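Long-range contacts in Ufm1-specific protease (Caenorhabditis elegans, PDB 5EJJ), which is a thiol protease that cleaves the peptide bond at the C-terminal glycine of the ubiquitin-like modifier UFM-1, releasing it from target proteins: residues 64-70 and 266-270; 172-176 and 253-257; 286-291 and 304-310. All coordinates share one frame. Residue numbers count along the deposited sequence, not the author numbering.

Contact 1: 64-70 and 266-270; sequences FLESSLS and RRANN
Two helical segments cross at close quarters here, residues 64-68 at the C-terminal part of one helix and 266-270 within a long one. Their axes approach to 8.6 Å at -138°, and the nearest CA atoms, those of S67 and R266, are 4.5 Å apart, a distance that the small serine permits. By L69 and S70 the backbone is extended (psi 162° and 148°). R266, its CA-to-CB bond directed toward 64-70, takes chi1 m and then runs out with chi2, chi3 and chi4 all near 180°. R266 CD passes 3.4 Å from E66 O. R266 NH1 donates to L69 O at 3.0 Å; a second, weak bond runs from R266 NH1 to S70 O at 2.8 Å. The arginine thus binds carbonyls where the helix gives way to extended chain; E262 forms a salt bridge with its NE. One turn on, N270 (chi1 t, chi2 -92°) donates from ND2 to S67 OG (2.6 Å) and weakly to S68 OG (2.9 Å). S67 (chi1 p) and S68 (chi1 m) both return their hydroxyls to F64 O, at 3.2 and 3.0 Å from OG. F64, chi1 t, brings CE1 to 3.6 Å from N270 ND2. This is a polar helix-helix crossing between the N-terminal MPN region and the UfSP2-type region. Strand 33-40 packs against L65 and L69, helix 312-325 against F64, and strand 302-306 against S68.

Contact 2: 172-176 and 253-257; sequences VIREQ and SLDLY
The first turn of a helix, residues 253-257, rests against 172-176, which begins in a strand and stays extended through Q176 (phi/psi of R174 -166/156°, E175 -62/158°, Q176 -169/142°). I173 lies nearest Y257, CA to CA 5.9 Å, and Q176 nearest L254, 6.8 Å. S253 opens the helix with chi1 p, its CB toward the extended chain, and donates from OG to Q176 OE1 at 2.9 Å; Q176 reaches it with chi1 -96° and chi2 t. L254 (chi1 t, chi2 p) sets CD1 3.8 Å from Q176 O. L256 (chi1 m, chi2 m) meets I173, whose CG2 is 4.2 Å from L256 CB. Y257 is the residue most covered by the other segment (76 Å²): its CA and CB lie 3.6 and 3.8 Å from I173 CG2, and with chi1 157° and chi2 83° its ring lies under E175, whose CA sits 3.6 Å from the centroid and 14° off the normal, a CH-pi contact. Y257 OH, 3.4 Å from E175 CG, hydrogen-bonds to F160 O. Within the UfSP2-type region, the helix start thus packs on the end of an edge strand and the extended chain that follows. Strand 171-173 is outermost in its five-stranded sheet, pairing with 163-166, while the helix continues to residue 280.

Contact 3: 286-291 and 304-310; sequences TTTTSA and LQLPTKW
Four backbone hydrogen bonds join strands 289-291 and 304-306 as an antiparallel hairpin: T289 N to L306 O (2.8 Å), L306 N to T289 O (2.7 Å), A291 N to L304 O (2.9 Å) and L304 N to A291 O (3.1 Å). T289-L306 and A291-L304 are therefore hydrogen-bonded pairs, with S290-Q305 (CA-CA 4.7 Å) the non-hydrogen-bonded pair between them. The short strand axes approach to 4.7 Å at 146°. On the face of S290 and Q305, S290 OG donates to Q305 OE1 at 2.6 Å, Q305 being folded back with chi1 and chi2 both m. T289 OG1 (chi1 m) and T308 OG1 (chi1 p) share a hydrogen bond of 2.7 Å, and a water 2.8 Å from T308 OG1 reaches weakly to T287 O. P307 centres an inverse gamma turn (phi/psi -75/84°); past it no backbone bonds join the segments, but side chains still meet. There T286 CG2 packs 3.5 Å from K309 CB, T287 CG2 lies 3.4 Å from K309 CG, and W310 NE1 donates weakly to T286 OG1 (2.9 Å). On the opposite face from S290, A291 CB meets L306 CD1 at 3.7 Å. Helix 253-280 packs against S290, Q305 and P307, while helix 312-325 touches L304, L306 and P307.

In the fold
From the N terminus, the chain first passes the helix 59-68 side of contact 1, then finishes the four-stranded sheet and forms all five strands of the next before helix 253-280 begins. Contact 2 joins that second sheet's edge strand 171-173 to the start of this helix, closing a loop nested inside the much longer one that contact 1 closes further along the same helix; their nearest atoms remain about 11 Å apart. Contact 3 follows in series as a local hairpin. It touches contact 1 directly, R267 NH1 meeting Q305 OE1 (2.8 Å) and N270 OD1 meeting Q305 N (3.1 Å). Helix 253-280 thereby links the N-terminal MPN region, the five-stranded sheet and the hairpin.

Contact 1: 64-70 and 266-270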
ATOM      1  N   PHE A  64       1.215  19.384   7.267  1.00 20.67           N
ATOM      2  CA  PHE A  64       0.780  18.023   7.557  1.00 17.59           C
ATOM      3  C   PHE A  64       1.085  17.085   6.392  1.00 15.17           C
ATOM      4  O   PHE A  64       1.566  15.973   6.595  1.00 14.11           O
ATOM      5  CB  PHE A  64      -0.692  17.924   7.916  1.00 13.30           C
ATOM      6  CG  PHE A  64      -1.099  16.532   8.272  1.00 14.65           C
ATOM      7  CD1 PHE A  64      -0.760  15.989   9.517  1.00 13.48           C
ATOM      8  CD2 PHE A  64      -1.768  15.732   7.350  1.00 13.30           C
ATOM      9  CE1 PHE A  64      -1.114  14.696   9.850  1.00 13.09           C
ATOM     10  CE2 PHE A  64      -2.128  14.434   7.667  1.00 11.95           C
ATOM     11  CZ  PHE A  64      -1.804  13.912   8.917  1.00 13.71           C
ATOM     12  N   LEU A  65       0.808  17.541   5.176  1.00 15.39           N
ATOM     13  CA  LEU A  65       1.068  16.738   3.994  1.00 13.47           C
ATOM     14  C   LEU A  65       2.524  16.329   3.921  1.00 12.97           C
ATOM     15  O   LEU A  65       2.820  15.141   3.870  1.00 12.63           O
ATOM     16  CB  LEU A  65       0.660  17.469   2.712  1.00 12.97           C
ATOM     17  CG  LEU A  65      -0.842  17.723   2.574  1.00 11.39           C
ATOM     18  CD1 LEU A  65      -1.118  18.280   1.226  1.00 12.53           C
ATOM     19  CD2 LEU A  65      -1.646  16.477   2.796  1.00 10.12           C
ATOM     20  N   GLU A  66       3.424  17.310   3.942  1.00 15.30           N
ATOM     21  CA  GLU A  66       4.854  17.075   3.735  1.00 12.25           C
ATOM     22  C   GLU A  66       5.422  16.116   4.783  1.00 11.14           C
ATOM     23  O   GLU A  66       6.289  15.302   4.471  1.00 10.90           O
ATOM     24  CB  GLU A  66       5.611  18.407   3.729  1.00 16.46           C
ATOM     25  CG  GLU A  66       7.034  18.395   3.132  1.00 20.83           C
ATOM     26  CD  GLU A  66       7.457  19.805   2.621  1.00 35.95           C
ATOM     27  OE1 GLU A  66       8.566  19.967   2.031  1.00 31.08           O
ATOM     28  OE2 GLU A  66       6.660  20.765   2.811  1.00 40.55           O
ATOM     29  N   SER A  67       4.911  16.169   6.007  1.00  8.99           N
ATOM     30  CA  SER A  67       5.449  15.318   7.051  1.00  9.88           C
ATOM     31  C   SER A  67       5.034  13.872   6.830  1.00 10.30           C
ATOM     32  O   SER A  67       5.550  12.945   7.466  1.00 10.07           O
ATOM     33  CB  SER A  67       4.975  15.784   8.430  1.00 12.70           C
ATOM     34  OG  SER A  67       3.740  15.191   8.808  1.00 12.21           O
ATOM     35  N   SER A  68       4.086  13.678   5.929  1.00  9.75           N
ATOM     36  CA  SER A  68       3.553  12.350   5.691  1.00  8.16           C
ATOM     37  C   SER A  68       4.147  11.663   4.483  1.00  8.12           C
ATOM     38  O   SER A  68       3.923  10.484   4.281  1.00  7.80           O
ATOM     39  CB  SER A  68       2.059  12.436   5.550  1.00  8.08           C
ATOM     40  OG  SER A  68       1.529  12.945   6.761  1.00 11.61           O
ATOM     41  N   LEU A  69       4.910  12.405   3.692  1.00  8.24           N
ATOM     42  CA  LEU A  69       5.548  11.877   2.506  1.00  6.97           C
ATOM     43  C   LEU A  69       6.970  11.417   2.814  1.00  8.11           C
ATOM     44  O   LEU A  69       7.545  11.788   3.838  1.00  8.77           O
ATOM     45  CB  LEU A  69       5.558  12.945   1.430  1.00  7.22           C
ATOM     46  CG  LEU A  69       4.181  13.570   1.304  1.00  6.52           C
ATOM     47  CD1 LEU A  69       4.210  14.666   0.291  1.00  8.21           C
ATOM     48  CD2 LEU A  69       3.212  12.515   0.885  1.00  6.54           C
ATOM     49  N   SER A  70       7.528  10.599   1.927  1.00  8.95           N
ATOM     50  CA  SER A  70       8.874  10.077   2.114  1.00  7.50           C
ATOM     51  C   SER A  70       9.886  11.179   2.101  1.00  8.20           C
ATOM     52  O   SER A  70       9.739  12.160   1.384  1.00  8.16           O
ATOM     53  CB  SER A  70       9.238   9.064   1.043  1.00  9.94           C
ATOM     54  OG  SER A  70       8.770   7.780   1.394  1.00 11.36           O
ATOM     55  N   ARG A 266      10.085  14.097  10.461  1.00 13.78           N
ATOM     56  CA  ARG A 266       8.730  14.187   9.920  1.00 10.34           C
ATOM     57  C   ARG A 266       7.754  13.370  10.745  1.00 11.53           C
ATOM     58  O   ARG A 266       6.621  13.780  10.982  1.00 11.63           O
ATOM     59  CB  ARG A 266       8.702  13.728   8.469  1.00 10.54           C
ATOM     60  CG  ARG A 266       9.458  14.643   7.537  1.00 11.32           C
ATOM     61  CD  ARG A 266       9.169  14.362   6.111  1.00  8.81           C
ATOM     62  NE  ARG A 266       9.839  15.316   5.244  1.00  9.43           N
ATOM     63  CZ  ARG A 266       9.912  15.199   3.921  1.00 10.18           C
ATOM     64  NH1 ARG A 266       9.363  14.169   3.301  1.00 10.20           N
ATOM     65  NH2 ARG A 266      10.538  16.106   3.209  1.00 13.23           N
ATOM     66  N   ARG A 267       8.190  12.200  11.180  1.00 11.58           N
ATOM     67  CA  ARG A 267       7.359  11.382  12.042  1.00 12.16           C
ATOM     68  C   ARG A 267       7.055  12.075  13.365  1.00 12.87           C
ATOM     69  O   ARG A 267       5.967  11.918  13.903  1.00 13.08           O
ATOM     70  CB  ARG A 267       8.058  10.061  12.331  1.00 14.26           C
ATOM     71  CG  ARG A 267       8.053   9.087  11.212  1.00 12.45           C
ATOM     72  CD  ARG A 267       6.819   8.235  11.287  1.00 14.56           C
ATOM     73  NE  ARG A 267       6.792   7.287  10.182  1.00 14.76           N
ATOM     74  CZ  ARG A 267       5.775   6.482   9.908  1.00 13.59           C
ATOM     75  NH1 ARG A 267       4.675   6.504  10.656  1.00 12.98           N
ATOM     76  NH2 ARG A 267       5.862   5.662   8.868  1.00 13.51           N
ATOM     77  N   ALA A 268       8.029  12.803  13.913  1.00 14.09           N
ATOM     78  CA  ALA A 268       7.795  13.530  15.162  1.00 14.15           C
ATOM     79  C   ALA A 268       6.787  14.654  14.924  1.00 14.71           C
ATOM     80  O   ALA A 268       5.803  14.759  15.642  1.00 17.01           O
ATOM     81  CB  ALA A 268       9.072  14.069  15.732  1.00 11.42           C
ATOM     82  N   ASN A 269       7.017  15.467  13.899  1.00 11.66           N
ATOM     83  CA  ASN A 269       6.077  16.508  13.534  1.00 11.66           C
ATOM     84  C   ASN A 269       4.673  15.966  13.280  1.00 14.70           C
ATOM     85  O   ASN A 269       3.683  16.592  13.634  1.00 18.02           O
ATOM     86  CB  ASN A 269       6.575  17.250  12.301  1.00 14.49           C
ATOM     87  CG  ASN A 269       7.917  17.944  12.533  1.00 21.18           C
ATOM     88  OD1 ASN A 269       8.282  18.272  13.670  1.00 24.34           O
ATOM     89  ND2 ASN A 269       8.660  18.174  11.447  1.00 22.44           N
ATOM     90  N   ASN A 270       4.591  14.794  12.664  1.00 14.81           N
ATOM     91  CA  ASN A 270       3.314  14.162  12.404  1.00 11.34           C
ATOM     92  C   ASN A 270       2.611  13.787  13.690  1.00 13.99           C
ATOM     93  O   ASN A 270       1.410  13.974  13.798  1.00 15.06           O
ATOM     94  CB  ASN A 270       3.491  12.917  11.542  1.00 12.47           C
ATOM     95  CG  ASN A 270       2.246  12.597  10.717  1.00 13.66           C
ATOM     96  OD1 ASN A 270       1.372  11.828  11.140  1.00 14.65           O
ATOM     97  ND2 ASN A 270       2.153  13.204   9.534  1.00 12.79           N
TER

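Contact 2: 172-176 and 253-257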
ATOM      1  N   VAL A 172      26.412   0.709   9.033  1.00 22.17           N
ATOM      2  CA  VAL A 172      26.216   1.765   9.998  1.00 23.74           C
ATOM      3  C   VAL A 172      25.882   3.089   9.300  1.00 24.88           C
ATOM      4  O   VAL A 172      26.620   3.558   8.428  1.00 26.31           O
ATOM      5  CB  VAL A 172      27.418   1.867  11.007  1.00 23.40           C
ATOM      6  CG1 VAL A 172      28.734   1.985  10.284  1.00 33.11           C
ATOM      7  CG2 VAL A 172      27.265   3.039  11.944  1.00 24.55           C
ATOM      8  N   ILE A 173      24.738   3.667   9.659  1.00 24.33           N
ATOM      9  CA  ILE A 173      24.438   5.042   9.267  1.00 26.00           C
ATOM     10  C   ILE A 173      24.560   5.964  10.478  1.00 23.91           C
ATOM     11  O   ILE A 173      24.004   5.697  11.549  1.00 22.07           O
ATOM     12  CB  ILE A 173      23.050   5.176   8.612  1.00 26.12           C
ATOM     13  CG1 ILE A 173      22.924   4.199   7.450  1.00 22.59           C
ATOM     14  CG2 ILE A 173      22.822   6.609   8.099  1.00 23.83           C
ATOM     15  CD1 ILE A 173      21.506   3.851   7.156  1.00 24.15           C
ATOM     16  N   ARG A 174      25.289   7.055  10.290  1.00 25.66           N
ATOM     17  CA  ARG A 174      25.724   7.890  11.393  1.00 28.26           C
ATOM     18  C   ARG A 174      26.201   9.151  10.736  1.00 28.38           C
ATOM     19  O   ARG A 174      26.540   9.123   9.567  1.00 34.09           O
ATOM     20  CB  ARG A 174      26.893   7.217  12.091  1.00 32.93           C
ATOM     21  CG  ARG A 174      27.113   7.578  13.570  1.00 48.95           C
ATOM     22  CD  ARG A 174      28.508   7.125  14.050  1.00 50.83           C
ATOM     23  NE  ARG A 174      29.498   7.525  13.041  1.00 63.02           N
ATOM     24  CZ  ARG A 174      30.055   6.710  12.142  1.00 59.01           C
ATOM     25  NH1 ARG A 174      29.758   5.406  12.119  1.00 48.82           N
ATOM     26  NH2 ARG A 174      30.923   7.209  11.266  1.00 62.66           N
ATOM     27  N   GLU A 175      26.197  10.261  11.463  1.00 31.50           N
ATOM     28  CA  GLU A 175      26.713  11.523  10.939  1.00 33.78           C
ATOM     29  C   GLU A 175      28.197  11.335  10.629  1.00 37.67           C
ATOM     30  O   GLU A 175      28.832  10.424  11.157  1.00 41.27           O
ATOM     31  CB  GLU A 175      26.484  12.654  11.938  1.00 32.17           C
ATOM     32  CG  GLU A 175      26.767  14.047  11.419  1.00 37.63           C
ATOM     33  CD  GLU A 175      26.986  15.055  12.551  1.00 58.92           C
ATOM     34  OE1 GLU A 175      27.159  14.628  13.724  1.00 59.79           O
ATOM     35  OE2 GLU A 175      26.987  16.277  12.266  1.00 58.87           O
ATOM     36  N   GLN A 176      28.732  12.180   9.752  1.00 42.77           N
ATOM     37  CA  GLN A 176      30.039  11.969   9.125  1.00 47.58           C
ATOM     38  C   GLN A 176      30.436  13.249   8.417  1.00 54.86           C
ATOM     39  O   GLN A 176      29.584  13.918   7.820  1.00 51.65           O
ATOM     40  CB  GLN A 176      29.951  10.884   8.047  1.00 46.37           C
ATOM     41  CG  GLN A 176      30.345   9.462   8.447  1.00 43.97           C
ATOM     42  CD  GLN A 176      30.124   8.468   7.301  1.00 47.34           C
ATOM     43  OE1 GLN A 176      29.402   8.763   6.332  1.00 38.35           O
ATOM     44  NE2 GLN A 176      30.752   7.291   7.402  1.00 46.89           N
ATOM     45  N   SER A 253      26.647   6.825   1.828  1.00 33.55           N
ATOM     46  CA  SER A 253      26.344   6.731   3.259  1.00 29.05           C
ATOM     47  C   SER A 253      25.970   8.103   3.821  1.00 25.28           C
ATOM     48  O   SER A 253      25.135   8.194   4.705  1.00 24.71           O
ATOM     49  CB  SER A 253      27.530   6.125   4.035  1.00 33.11           C
ATOM     50  OG  SER A 253      28.620   7.043   4.176  1.00 33.21           O
ATOM     51  N   LEU A 254      26.558   9.170   3.285  1.00 22.89           N
ATOM     52  CA  LEU A 254      26.160  10.508   3.695  1.00 24.84           C
ATOM     53  C   LEU A 254      24.713  10.819   3.314  1.00 25.21           C
ATOM     54  O   LEU A 254      23.929  11.293   4.139  1.00 20.90           O
ATOM     55  CB  LEU A 254      27.070  11.570   3.098  1.00 25.61           C
ATOM     56  CG  LEU A 254      26.734  12.965   3.629  1.00 27.64           C
ATOM     57  CD1 LEU A 254      27.013  13.055   5.115  1.00 36.11           C
ATOM     58  CD2 LEU A 254      27.498  14.038   2.898  1.00 36.39           C
ATOM     59  N   ASP A 255      24.378  10.565   2.050  1.00 29.25           N
ATOM     60  CA  ASP A 255      23.023  10.764   1.545  1.00 24.39           C
ATOM     61  C   ASP A 255      22.033   9.982   2.399  1.00 24.51           C
ATOM     62  O   ASP A 255      20.949  10.482   2.704  1.00 24.53           O
ATOM     63  CB  ASP A 255      22.912  10.292   0.089  1.00 32.89           C
ATOM     64  CG  ASP A 255      23.581  11.243  -0.914  1.00 44.20           C
ATOM     65  OD1 ASP A 255      23.391  12.487  -0.805  1.00 41.45           O
ATOM     66  OD2 ASP A 255      24.281  10.727  -1.831  1.00 43.90           O
ATOM     67  N   LEU A 256      22.405   8.758   2.783  1.00 23.04           N
ATOM     68  CA  LEU A 256      21.548   7.933   3.628  1.00 19.66           C
ATOM     69  C   LEU A 256      21.300   8.603   4.961  1.00 18.74           C
ATOM     70  O   LEU A 256      20.241   8.460   5.540  1.00 18.55           O
ATOM     71  CB  LEU A 256      22.172   6.568   3.905  1.00 22.12           C
ATOM     72  CG  LEU A 256      22.140   5.429   2.889  1.00 22.76           C
ATOM     73  CD1 LEU A 256      20.733   5.035   2.455  1.00 23.80           C
ATOM     74  CD2 LEU A 256      22.966   5.811   1.716  1.00 25.70           C
ATOM     75  N   TYR A 257      22.296   9.314   5.471  1.00 23.59           N
ATOM     76  CA  TYR A 257      22.184   9.888   6.806  1.00 20.81           C
ATOM     77  C   TYR A 257      21.248  11.090   6.806  1.00 20.18           C
ATOM     78  O   TYR A 257      20.357  11.181   7.661  1.00 19.29           O
ATOM     79  CB  TYR A 257      23.557  10.240   7.379  1.00 24.24           C
ATOM     80  CG  TYR A 257      23.512  11.302   8.455  1.00 27.74           C
ATOM     81  CD1 TYR A 257      23.206  10.969   9.774  1.00 29.99           C
ATOM     82  CD2 TYR A 257      23.779  12.639   8.153  1.00 23.62           C
ATOM     83  CE1 TYR A 257      23.160  11.938  10.758  1.00 30.40           C
ATOM     84  CE2 TYR A 257      23.723  13.612   9.120  1.00 26.91           C
ATOM     85  CZ  TYR A 257      23.418  13.257  10.422  1.00 33.08           C
ATOM     86  OH  TYR A 257      23.368  14.223  11.395  1.00 41.56           O
TER

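Contact 3: 286-291 and 304-310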
ATOM      1  N   THR A 286      -3.767  11.693  23.421  1.00 33.83           N
ATOM      2  CA  THR A 286      -3.898  10.356  22.893  1.00 35.89           C
ATOM      3  C   THR A 286      -2.526   9.798  22.572  1.00 33.21           C
ATOM      4  O   THR A 286      -1.621  10.520  22.156  1.00 31.33           O
ATOM      5  CB  THR A 286      -4.672  10.444  21.557  1.00 50.56           C
ATOM      6  OG1 THR A 286      -5.920  11.129  21.775  1.00 55.67           O
ATOM      7  CG2 THR A 286      -4.896   9.047  20.900  1.00 39.74           C
ATOM      8  N   THR A 287      -2.361   8.502  22.742  1.00 30.95           N
ATOM      9  CA  THR A 287      -1.146   7.902  22.258  1.00 28.92           C
ATOM     10  C   THR A 287      -1.357   7.464  20.792  1.00 29.52           C
ATOM     11  O   THR A 287      -2.490   7.218  20.384  1.00 35.15           O
ATOM     12  CB  THR A 287      -0.722   6.772  23.176  1.00 24.58           C
ATOM     13  OG1 THR A 287       0.539   6.266  22.729  1.00 42.22           O
ATOM     14  CG2 THR A 287      -1.747   5.685  23.168  1.00 24.77           C
ATOM     15  N   THR A 288      -0.291   7.400  19.992  1.00 26.18           N
ATOM     16  CA  THR A 288      -0.430   7.055  18.564  1.00 23.61           C
ATOM     17  C   THR A 288       0.169   5.705  18.158  1.00 20.32           C
ATOM     18  O   THR A 288       0.976   5.133  18.887  1.00 23.31           O
ATOM     19  CB  THR A 288       0.181   8.151  17.639  1.00 22.49           C
ATOM     20  OG1 THR A 288       1.597   8.244  17.852  1.00 19.46           O
ATOM     21  CG2 THR A 288      -0.472   9.501  17.898  1.00 22.64           C
ATOM     22  N   THR A 289      -0.244   5.204  16.992  1.00 21.12           N
ATOM     23  CA  THR A 289       0.355   4.007  16.369  1.00 21.33           C
ATOM     24  C   THR A 289       1.024   4.395  15.067  1.00 18.00           C
ATOM     25  O   THR A 289       0.429   5.093  14.236  1.00 16.25           O
ATOM     26  CB  THR A 289      -0.685   2.920  15.941  1.00 20.09           C
ATOM     27  OG1 THR A 289      -1.443   2.451  17.064  1.00 27.90           O
ATOM     28  CG2 THR A 289       0.029   1.752  15.305  1.00 13.75           C
ATOM     29  N   SER A 290       2.242   3.915  14.862  1.00 16.16           N
ATOM     30  CA  SER A 290       2.924   4.186  13.609  1.00 16.28           C
ATOM     31  C   SER A 290       2.546   3.241  12.472  1.00 18.96           C
ATOM     32  O   SER A 290       2.659   2.019  12.602  1.00 22.93           O
ATOM     33  CB  SER A 290       4.429   4.173  13.809  1.00 16.46           C
ATOM     34  OG  SER A 290       4.897   5.505  13.842  1.00 18.93           O
ATOM     35  N   ALA A 291       2.130   3.816  11.346  1.00 16.83           N
ATOM     36  CA  ALA A 291       1.796   3.034  10.162  1.00 15.34           C
ATOM     37  C   ALA A 291       2.500   3.549   8.915  1.00 13.37           C
ATOM     38  O   ALA A 291       2.818   4.737   8.802  1.00 12.25           O
ATOM     39  CB  ALA A 291       0.277   3.017   9.945  1.00 15.60           C
ATOM     40  N   LEU A 304       2.295   7.748   8.518  1.00  9.64           N
ATOM     41  CA  LEU A 304       1.326   8.387   9.379  1.00 10.40           C
ATOM     42  C   LEU A 304       1.400   7.863  10.796  1.00 12.69           C
ATOM     43  O   LEU A 304       1.588   6.664  11.028  1.00 12.87           O
ATOM     44  CB  LEU A 304      -0.084   8.170   8.835  1.00 10.04           C
ATOM     45  CG  LEU A 304      -0.420   8.715   7.450  1.00  7.72           C
ATOM     46  CD1 LEU A 304      -1.783   8.229   7.040  1.00  8.26           C
ATOM     47  CD2 LEU A 304      -0.352  10.230   7.441  1.00  7.16           C
ATOM     48  N   GLN A 305       1.264   8.792  11.736  1.00 15.15           N
ATOM     49  CA  GLN A 305       1.023   8.484  13.136  1.00 15.82           C
ATOM     50  C   GLN A 305      -0.487   8.467  13.290  1.00 17.20           C
ATOM     51  O   GLN A 305      -1.157   9.458  12.959  1.00 18.33           O
ATOM     52  CB  GLN A 305       1.625   9.572  14.005  1.00 15.71           C
ATOM     53  CG  GLN A 305       3.071   9.778  13.721  1.00 12.62           C
ATOM     54  CD  GLN A 305       3.832   8.513  13.972  1.00 15.99           C
ATOM     55  OE1 GLN A 305       4.277   7.854  13.039  1.00 18.72           O
ATOM     56  NE2 GLN A 305       3.956   8.137  15.240  1.00 18.09           N
ATOM     57  N   LEU A 306      -1.028   7.333  13.739  1.00 18.88           N
ATOM     58  CA  LEU A 306      -2.485   7.147  13.809  1.00 19.89           C
ATOM     59  C   LEU A 306      -3.050   7.270  15.230  1.00 21.41           C
ATOM     60  O   LEU A 306      -2.545   6.642  16.169  1.00 22.20           O
ATOM     61  CB  LEU A 306      -2.857   5.793  13.230  1.00 16.43           C
ATOM     62  CG  LEU A 306      -2.565   5.627  11.755  1.00 13.23           C
ATOM     63  CD1 LEU A 306      -2.879   4.217  11.369  1.00 14.07           C
ATOM     64  CD2 LEU A 306      -3.400   6.613  10.969  1.00 13.54           C
ATOM     65  N   PRO A 307      -4.092   8.094  15.394  1.00 20.30           N
ATOM     66  CA  PRO A 307      -4.727   8.281  16.706  1.00 26.08           C
ATOM     67  C   PRO A 307      -5.601   7.090  17.094  1.00 31.23           C
ATOM     68  O   PRO A 307      -6.809   7.121  16.892  1.00 38.39           O
ATOM     69  CB  PRO A 307      -5.574   9.550  16.516  1.00 24.33           C
ATOM     70  CG  PRO A 307      -5.807   9.646  15.041  1.00 25.54           C
ATOM     71  CD  PRO A 307      -4.600   9.028  14.376  1.00 20.94           C
ATOM     72  N   THR A 308      -5.000   6.050  17.656  1.00 31.04           N
ATOM     73  CA  THR A 308      -5.720   4.800  17.895  1.00 32.24           C
ATOM     74  C   THR A 308      -6.403   4.670  19.270  1.00 40.46           C
ATOM     75  O   THR A 308      -7.016   3.631  19.571  1.00 39.13           O
ATOM     76  CB  THR A 308      -4.808   3.589  17.684  1.00 33.85           C
ATOM     77  OG1 THR A 308      -3.490   3.880  18.191  1.00 27.15           O
ATOM     78  CG2 THR A 308      -4.751   3.226  16.210  1.00 26.72           C
ATOM     79  N   LYS A 309      -6.295   5.704  20.101  1.00 38.67           N
ATOM     80  CA  LYS A 309      -7.024   5.710  21.360  1.00 34.17           C
ATOM     81  C   LYS A 309      -8.269   6.577  21.277  1.00 37.86           C
ATOM     82  O   LYS A 309      -8.983   6.713  22.256  1.00 46.38           O
ATOM     83  CB  LYS A 309      -6.136   6.152  22.519  1.00 41.42           C
ATOM     84  CG  LYS A 309      -5.133   5.085  22.973  1.00 47.76           C
ATOM     85  CD  LYS A 309      -5.814   3.798  23.437  1.00 52.43           C
ATOM     86  CE  LYS A 309      -4.798   2.732  23.851  1.00 56.16           C
ATOM     87  NZ  LYS A 309      -5.459   1.499  24.392  1.00 69.47           N
ATOM     88  N   TRP A 310      -8.530   7.161  20.110  1.00 37.65           N
ATOM     89  CA  TRP A 310      -9.814   7.815  19.846  1.00 37.98           C
ATOM     90  C   TRP A 310     -10.948   6.768  19.758  1.00 45.90           C
ATOM     91  O   TRP A 310     -10.704   5.547  19.741  1.00 38.52           O
ATOM     92  CB  TRP A 310      -9.751   8.631  18.545  1.00 37.27           C
ATOM     93  CG  TRP A 310      -8.888   9.884  18.595  1.00 33.59           C
ATOM     94  CD1 TRP A 310      -8.163  10.342  19.655  1.00 34.49           C
ATOM     95  CD2 TRP A 310      -8.674  10.829  17.534  1.00 34.32           C
ATOM     96  NE1 TRP A 310      -7.514  11.511  19.325  1.00 31.61           N
ATOM     97  CE2 TRP A 310      -7.809  11.826  18.026  1.00 32.79           C
ATOM     98  CE3 TRP A 310      -9.120  10.923  16.214  1.00 34.81           C
ATOM     99  CZ2 TRP A 310      -7.389  12.897  17.248  1.00 28.95           C
ATOM    100  CZ3 TRP A 310      -8.704  11.993  15.449  1.00 29.72           C
ATOM    101  CH2 TRP A 310      -7.852  12.963  15.966  1.00 27.61           C
TER
HETATM  102  O   HOH W   1      -1.975   3.862  20.602  1.00 27.39           O